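Local coordinates for protein MGS-M5 (PDB 4Q3N) that acts as a lactate dehydrogenase, probably interconverting L-lactate and pyruvate with NAD as the cofactor, at the interface of chains A and B. Residues are numbered along the deposited sequence; one frame, centred on the assembly and turned at random. Chains: chain A/B, MGS-M5.

The interface of chains A and B. Residues chain A 191-193, 196; chain B 186, 188, 288.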
loop_
_atom_site.group_PDB
_atom_site.type_symbol
_atom_site.label_atom_id
_atom_site.label_comp_id
_atom_site.label_asym_id
_atom_site.label_seq_id
_atom_site.Cartn_x
_atom_site.Cartn_y
_atom_site.Cartn_z
ATOM N N ALA A 191 25.088 3.350 2.533
ATOM C CA ALA A 191 25.818 4.336 3.330
ATOM C C ALA A 191 27.226 4.561 2.747
ATOM O O ALA A 191 28.032 5.275 3.309
ATOM C CB ALA A 191 25.907 3.862 4.766
ATOM N N LYS A 192 27.514 3.894 1.648
ATOM C CA LYS A 192 28.864 3.807 1.098
ATOM C C LYS A 192 29.158 4.894 0.055
ATOM O O LYS A 192 28.467 4.968 -0.948
ATOM C CB LYS A 192 29.036 2.423 0.464
ATOM C CG LYS A 192 30.348 2.175 -0.255
ATOM C CD LYS A 192 30.587 0.675 -0.515
ATOM C CE LYS A 192 31.956 0.445 -1.178
ATOM N NZ LYS A 192 32.114 -0.987 -1.614
ATOM N N PRO A 193 30.191 5.739 0.277
ATOM C CA PRO A 193 30.473 6.816 -0.697
ATOM C C PRO A 193 30.664 6.275 -2.111
ATOM O O PRO A 193 31.244 5.183 -2.302
ATOM C CB PRO A 193 31.781 7.434 -0.175
ATOM C CG PRO A 193 31.779 7.110 1.327
ATOM C CD PRO A 193 31.150 5.736 1.396
ATOM N N ASP A 196 34.060 5.012 -3.215
ATOM C CA ASP A 196 34.384 3.665 -2.725
ATOM C C ASP A 196 33.682 2.595 -3.555
ATOM O O ASP A 196 34.232 1.529 -3.784
ATOM C CB ASP A 196 33.991 3.501 -1.255
ATOM C CG ASP A 196 34.768 4.414 -0.338
ATOM O OD1 ASP A 196 35.758 5.017 -0.795
ATOM O OD2 ASP A 196 34.388 4.500 0.855
ATOM N N ASN B 186 30.952 5.766 7.850
ATOM C CA ASN B 186 30.085 5.629 6.648
ATOM C C ASN B 186 28.626 5.882 6.995
ATOM O O ASN B 186 27.788 4.994 6.843
ATOM C CB ASN B 186 30.184 4.227 6.034
ATOM C CG ASN B 186 31.498 3.963 5.331
ATOM O OD1 ASN B 186 31.543 3.879 4.105
ATOM N ND2 ASN B 186 32.576 3.808 6.098
ATOM N N ASN B 188 25.360 8.712 6.753
ATOM C CA ASN B 188 24.884 9.963 6.214
ATOM C C ASN B 188 23.384 10.174 6.425
ATOM O O ASN B 188 22.640 9.273 6.848
ATOM C CB ASN B 188 25.228 10.112 4.734
ATOM C CG ASN B 188 25.027 8.869 3.955
ATOM O OD1 ASN B 188 25.931 8.030 3.879
ATOM N ND2 ASN B 188 23.866 8.747 3.311
ATOM N N LEU B 288 32.560 -2.033 3.158
ATOM C CA LEU B 288 32.795 -0.631 3.504
ATOM C C LEU B 288 34.244 -0.400 3.852
ATOM O O LEU B 288 34.893 -1.294 4.400
ATOM C CB LEU B 288 31.941 -0.199 4.717
ATOM C CG LEU B 288 30.441 -0.443 4.513
ATOM C CD1 LEU B 288 29.742 -0.228 5.891
ATOM C CD2 LEU B 288 29.903 0.536 3.410
HETATM O O HOH W 1 33.108 2.732 2.342
#
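B:Leu288 lays its CD2 methyl against the base of the A:Lys192 side chain, with CD2 3.6 Å from A:Lys192 CB and 4.0 Å from A:Lys192 CD. The lysine has CG anti to its backbone N (chi1 176°) and is extended beyond, so the methylene run, rather than the amino end, meets the methyl as the two side chains cross obliquely. Beside this apolar spot B:Asn186 and A:Pro193 cross at about a right angle, with the amide oxygen OD1 of the asparagine 3.3 Å from A:Pro193 CD. The asparagine reaches there with CG beside its backbone N (chi1 -72°), and its CB passes the carbonyl oxygen of A:Ala191, CB to O 3.6 Å. Nearby, B:Asn188 brings its amide oxygen OD1 to 3.5 Å from A:Ala191 O, end-on to the flank of the alanine carbonyl, a contact of two acceptors that is not a hydrogen bond. No direct polar bond crosses this patch. A water links the two chains instead, 2.6 Å from B:Asn186 OD1 and 2.6 Å from the carboxylate oxygen OD2 of A:Asp196. The two oxygens subtend about 112° at the water, close to tetrahedral; if the aspartate is ionised, the water could donate to both and ease the approach of two acceptors. That bridge would also help fix the rotation of the asparagine amide. A:Asp196 has little of its own surface buried by chain B and joins the contact chiefly through the water. The patch is small, 122 Å² in sum, and is one part of a two-fold interface that repeats it with the chains exchanged. Chain A supplies the loop residue A:Ala191, the short strand 192-193 and the start of helix 194-200; chain B supplies the 3-10 helix 184-186, strand 188-189 and the loop following strand 281-285. All belong to the alpha/beta C-terminal portion of the lactate/malate dehydrogenase fold, and the four-copy assembly suits the tetramers common among lactate dehydrogenases.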